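Side-chain contacts in cellulase (Uncultured bacterium, PDB 6XSO), which probably hydrolyses internal beta-1,4-glycosidic bonds of cellulose and related plant polysaccharides such as xylan, as a broad-specificity endoglucanase of family GH5: residues 103-106 against 107-111; 150-153 against 154-157. All blocks are in the same frame, centred on the assembly; numbering follows the deposited sequence.

Contact 1 of 2, residues 103-106 against 107-111; sequences VKEV and VDYVV
K104 and D108, one helical turn apart, form a long, weak salt bridge: NZ of K104 lies 3.4 Å from OD2 of D108. A water bridges the same two atoms, accepting from K104 NZ at 2.7 Å and donating to D108 OD2 at 2.6 Å. The lysine runs extended until its last torsion, where a bend (chi4 -54°) brings the ammonium back toward the carboxylate. Y164 OH hydrogen-bonds both K104 NZ and D108 OD1, closing the charged pair from outside the helix. Y109 OH hydrogen-bonds R102 NH1, which also forms a salt bridge with E105 OE1.

Backbone bonds of the i to i+4 pattern run through the helix; the straightest runs from V107 N to V103 O (3.0 Å, 172°). Y109 N bonds E105 O, and this same oxygen lies over one face of the Y109 ring, near its rim, 3.1 Å from CD1.

Apolar contact is lighter: V106 CG2 comes to 4.3 Å of Y109 CE2, and V103 CG1 to 4.4 Å of V107 CG2. With an alanine in place of Y109, R102 would probably lose its phenol partner, and E105 O and V106 CG2 the ring that lies against them.

Helix 97-111 links strands 78-81 and 116-119 in a beta-alpha-beta unit of the barrel: V107 and V110 pack on C117 of the second strand, V103 and V107 on F161 of helix 140-161, and Y109 and V110 on F68 of helix 66-73.

Contact 2 of 2, residues 150-153 against 154-157; sequences YEYL and WRQI
Helix 140-161 of the TIM barrel, between strands 116-119 and 168-171, carries this i to i+4 contact, whose buried side includes an aromatic pair. The indole of W154 turns its edge to the face of Y150 in an offset edge-to-face stack, the planes 73° apart and W154 CD1 3.5 Å from Y150 CZ. Both side chains point the same way, Y150 OH and W154 NE1 each hydrogen-bonding the carbonyl oxygen of S172, while on helix 196-219 W154 meets F213 and Y150 meets Y209, both edge-to-face.

Beside them L153 and I157 cross, CD1 to CD1 at 3.9 Å, and I157 CD1 also lies over the rim of one indole face.

Toward solvent, E151 and R155 are opposite charges too far apart for a salt bridge; a water bridges them, giving to E151 OE1 and accepting from R155 NH1, both at 2.9 Å, while E151 OE2 hydrogen-bonds S212 OG. R155 bends at its third torsion (chi3 -51°), which lays one guanidinium face over Y152 CA.

Q156 crosses the Y152 ring, its amide tilted 26° from the ring plane. The amide oxygen hydrogen-bonds V95 N, while NE2 hydrogen-bonds G93 O and, weakly at 3.2 Å, Y152 O, which also accepts from Q156 N at 3.0 Å. Q156 NE2 rests over the centre of the Y152 ring, 3.3 Å above its plane.

How the contacts relate
Each contact spans a little more than two turns of one outer helix of the barrel, 97-111 and the neighbouring 140-161, with nearest atoms about 7 Å apart. They do not touch, but F161 of the second helix packs on V103, K104 and V107 of contact 1. Both are partly buried, with four buried residues each, and only R155 of contact 2 is exposed. In contact 1 the buried side is built of valines, of which V107 and V110 touch strand 116-119; in contact 2 it is partly aromatic and meets both helix 196-219 and, through W154 on F170, strand 168-171. Water bridges opposite charges in both, beside a weak salt bridge in 103-111 but replacing one in 150-157.

Contact 1 of 2, residues 103-106 against 107-111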
loop_
_atom_site.group_PDB
_atom_site.type_symbol
_atom_site.label_atom_id
_atom_site.label_comp_id
_atom_site.label_asym_id
_atom_site.label_seq_id
_atom_site.Cartn_x
_atom_site.Cartn_y
_atom_site.Cartn_z
ATOM N N VAL A 103 -5.846 -3.940 -15.191
ATOM C CA VAL A 103 -4.954 -3.292 -14.235
ATOM C C VAL A 103 -4.120 -2.241 -14.947
ATOM O O VAL A 103 -3.956 -1.115 -14.460
ATOM C CB VAL A 103 -4.067 -4.334 -13.531
ATOM C CG1 VAL A 103 -3.102 -3.619 -12.588
ATOM C CG2 VAL A 103 -4.911 -5.355 -12.766
ATOM N N LYS A 104 -3.594 -2.587 -16.119
ATOM C CA LYS A 104 -2.797 -1.637 -16.889
ATOM C C LYS A 104 -3.607 -0.402 -17.297
ATOM O O LYS A 104 -3.086 0.719 -17.260
ATOM C CB LYS A 104 -2.196 -2.347 -18.101
ATOM C CG LYS A 104 -1.189 -1.515 -18.878
ATOM C CD LYS A 104 -0.663 -2.274 -20.094
ATOM C CE LYS A 104 0.389 -1.467 -20.856
ATOM N NZ LYS A 104 -0.070 -0.093 -21.262
ATOM N N GLU A 105 -4.875 -0.577 -17.690
ATOM C CA GLU A 105 -5.715 0.585 -17.995
ATOM C C GLU A 105 -5.800 1.542 -16.810
ATOM O O GLU A 105 -5.712 2.768 -16.979
ATOM C CB GLU A 105 -7.126 0.154 -18.414
ATOM C CG GLU A 105 -7.187 -0.486 -19.796
ATOM C CD GLU A 105 -8.530 -1.144 -20.143
ATOM O OE1 GLU A 105 -9.413 -1.252 -19.266
ATOM O OE2 GLU A 105 -8.685 -1.599 -21.300
ATOM N N VAL A 106 -6.036 1.012 -15.608
ATOM C CA VAL A 106 -6.187 1.887 -14.452
ATOM C C VAL A 106 -4.872 2.592 -14.143
ATOM O O VAL A 106 -4.853 3.795 -13.840
ATOM C CB VAL A 106 -6.753 1.095 -13.258
ATOM C CG1 VAL A 106 -6.843 1.984 -12.034
ATOM C CG2 VAL A 106 -8.126 0.548 -13.626
ATOM N N VAL A 107 -3.751 1.865 -14.209
ATOM C CA VAL A 107 -2.443 2.494 -14.033
ATOM C C VAL A 107 -2.260 3.626 -15.036
ATOM O O VAL A 107 -1.799 4.720 -14.680
ATOM C CB VAL A 107 -1.334 1.436 -14.152
ATOM C CG1 VAL A 107 0.025 2.085 -14.174
ATOM C CG2 VAL A 107 -1.471 0.452 -12.993
ATOM N N ASP A 108 -2.620 3.378 -16.304
ATOM C CA ASP A 108 -2.521 4.401 -17.330
ATOM C C ASP A 108 -3.341 5.627 -16.956
ATOM O O ASP A 108 -2.904 6.764 -17.176
ATOM C CB ASP A 108 -2.991 3.837 -18.675
ATOM C CG ASP A 108 -1.985 2.883 -19.297
ATOM O OD1 ASP A 108 -0.792 2.912 -18.909
ATOM O OD2 ASP A 108 -2.381 2.090 -20.197
ATOM N N TYR A 109 -4.530 5.420 -16.383
ATOM C CA TYR A 109 -5.358 6.561 -16.008
ATOM C C TYR A 109 -4.625 7.442 -15.003
ATOM O O TYR A 109 -4.773 8.674 -15.005
ATOM C CB TYR A 109 -6.646 6.096 -15.326
ATOM C CG TYR A 109 -7.623 5.263 -16.116
ATOM C CD1 TYR A 109 -7.593 5.200 -17.501
ATOM C CD2 TYR A 109 -8.617 4.564 -15.450
ATOM C CE1 TYR A 109 -8.520 4.427 -18.198
ATOM C CE2 TYR A 109 -9.544 3.805 -16.130
ATOM C CZ TYR A 109 -9.480 3.719 -17.496
ATOM O OH TYR A 109 -10.403 2.945 -18.185
ATOM N N VAL A 110 -3.877 6.816 -14.091
ATOM C CA VAL A 110 -3.184 7.553 -13.045
ATOM C C VAL A 110 -1.984 8.298 -13.609
ATOM O O VAL A 110 -1.817 9.508 -13.398
ATOM C CB VAL A 110 -2.760 6.598 -11.916
ATOM C CG1 VAL A 110 -1.889 7.330 -10.924
ATOM C CG2 VAL A 110 -3.972 5.969 -11.235
ATOM N N VAL A 111 -1.125 7.592 -14.344
ATOM C CA VAL A 111 0.099 8.223 -14.817
ATOM C C VAL A 111 -0.188 9.237 -15.917
ATOM O O VAL A 111 0.650 10.112 -16.179
ATOM C CB VAL A 111 1.170 7.180 -15.200
ATOM C CG1 VAL A 111 1.528 6.302 -13.997
ATOM C CG2 VAL A 111 0.723 6.355 -16.368
HETATM O O HOH W 1 -2.786 -0.147 -21.354
#

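Contact 2 of 2, residues 150-153 against 154-157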
loop_
_atom_site.group_PDB
_atom_site.type_symbol
_atom_site.label_atom_id
_atom_site.label_comp_id
_atom_site.label_asym_id
_atom_site.label_seq_id
_atom_site.Cartn_x
_atom_site.Cartn_y
_atom_site.Cartn_z
ATOM N N TYR A 150 4.481 -17.197 -5.811
ATOM C CA TYR A 150 4.594 -15.769 -5.528
ATOM C C TYR A 150 5.626 -15.100 -6.427
ATOM O O TYR A 150 5.371 -14.023 -6.981
ATOM C CB TYR A 150 4.950 -15.585 -4.050
ATOM C CG TYR A 150 5.181 -14.161 -3.637
ATOM C CD1 TYR A 150 6.468 -13.647 -3.520
ATOM C CD2 TYR A 150 4.121 -13.336 -3.313
ATOM C CE1 TYR A 150 6.687 -12.343 -3.126
ATOM C CE2 TYR A 150 4.341 -12.032 -2.936
ATOM C CZ TYR A 150 5.621 -11.553 -2.838
ATOM O OH TYR A 150 5.885 -10.265 -2.453
ATOM N N GLU A 151 6.796 -15.720 -6.588
ATOM C CA GLU A 151 7.790 -15.195 -7.521
ATOM C C GLU A 151 7.244 -15.157 -8.947
ATOM O O GLU A 151 7.476 -14.184 -9.671
ATOM C CB GLU A 151 9.102 -15.986 -7.428
ATOM C CG GLU A 151 9.840 -15.754 -6.110
ATOM C CD GLU A 151 11.248 -16.338 -6.053
ATOM O OE1 GLU A 151 11.804 -16.739 -7.093
ATOM O OE2 GLU A 151 11.815 -16.386 -4.936
ATOM N N TYR A 152 6.511 -16.196 -9.369
ATOM C CA TYR A 152 5.948 -16.192 -10.722
ATOM C C TYR A 152 4.940 -15.065 -10.897
ATOM O O TYR A 152 4.904 -14.407 -11.953
ATOM C CB TYR A 152 5.322 -17.560 -11.026
ATOM C CG TYR A 152 4.627 -17.730 -12.368
ATOM C CD1 TYR A 152 3.493 -18.507 -12.461
ATOM C CD2 TYR A 152 5.109 -17.127 -13.522
ATOM C CE1 TYR A 152 2.850 -18.696 -13.661
ATOM C CE2 TYR A 152 4.465 -17.305 -14.743
ATOM C CZ TYR A 152 3.331 -18.079 -14.798
ATOM O OH TYR A 152 2.688 -18.290 -16.021
ATOM N N LEU A 153 4.107 -14.829 -9.883
ATOM C CA LEU A 153 3.176 -13.701 -9.944
ATOM C C LEU A 153 3.914 -12.381 -10.137
ATOM O O LEU A 153 3.538 -11.572 -10.996
ATOM C CB LEU A 153 2.307 -13.677 -8.693
ATOM C CG LEU A 153 1.358 -12.497 -8.517
ATOM C CD1 LEU A 153 0.427 -12.398 -9.695
ATOM C CD2 LEU A 153 0.585 -12.650 -7.210
ATOM N N TRP A 154 4.968 -12.140 -9.350
ATOM C CA TRP A 154 5.703 -10.888 -9.489
ATOM C C TRP A 154 6.473 -10.809 -10.796
ATOM O O TRP A 154 6.586 -9.717 -11.368
ATOM C CB TRP A 154 6.570 -10.598 -8.266
ATOM C CG TRP A 154 5.788 -9.794 -7.301
ATOM C CD1 TRP A 154 5.371 -10.165 -6.058
ATOM C CD2 TRP A 154 5.274 -8.477 -7.529
ATOM N NE1 TRP A 154 4.637 -9.148 -5.489
ATOM C CE2 TRP A 154 4.554 -8.111 -6.385
ATOM C CE3 TRP A 154 5.331 -7.587 -8.617
ATOM C CZ2 TRP A 154 3.922 -6.886 -6.273
ATOM C CZ3 TRP A 154 4.711 -6.356 -8.495
ATOM C CH2 TRP A 154 4.006 -6.030 -7.334
ATOM N N ARG A 155 6.982 -11.934 -11.317
ATOM C CA ARG A 155 7.595 -11.873 -12.639
ATOM C C ARG A 155 6.575 -11.414 -13.675
ATOM O O ARG A 155 6.892 -10.614 -14.563
ATOM C CB ARG A 155 8.202 -13.218 -13.034
ATOM C CG ARG A 155 9.494 -13.545 -12.290
ATOM C CD ARG A 155 10.305 -14.687 -12.932
ATOM N NE ARG A 155 9.511 -15.887 -13.187
ATOM C CZ ARG A 155 9.291 -16.838 -12.284
ATOM N NH1 ARG A 155 9.817 -16.739 -11.075
ATOM N NH2 ARG A 155 8.552 -17.896 -12.600
ATOM N N GLN A 156 5.340 -11.906 -13.575
ATOM C CA GLN A 156 4.318 -11.535 -14.554
ATOM C C GLN A 156 3.962 -10.059 -14.449
ATOM O O GLN A 156 3.847 -9.364 -15.468
ATOM C CB GLN A 156 3.054 -12.363 -14.332
ATOM C CG GLN A 156 3.167 -13.834 -14.661
ATOM C CD GLN A 156 1.928 -14.585 -14.231
ATOM O OE1 GLN A 156 0.888 -14.506 -14.887
ATOM N NE2 GLN A 156 2.028 -15.315 -13.111
ATOM N N ILE A 157 3.737 -9.576 -13.228
ATOM C CA ILE A 157 3.418 -8.160 -13.057
ATOM C C ILE A 157 4.585 -7.315 -13.546
ATOM O O ILE A 157 4.404 -6.327 -14.263
ATOM C CB ILE A 157 3.076 -7.840 -11.588
ATOM C CG1 ILE A 157 1.848 -8.627 -11.115
ATOM C CG2 ILE A 157 2.805 -6.339 -11.433
ATOM C CD1 ILE A 157 1.675 -8.669 -9.611
HETATM O O HOH W 2 11.864 -15.206 -9.610
#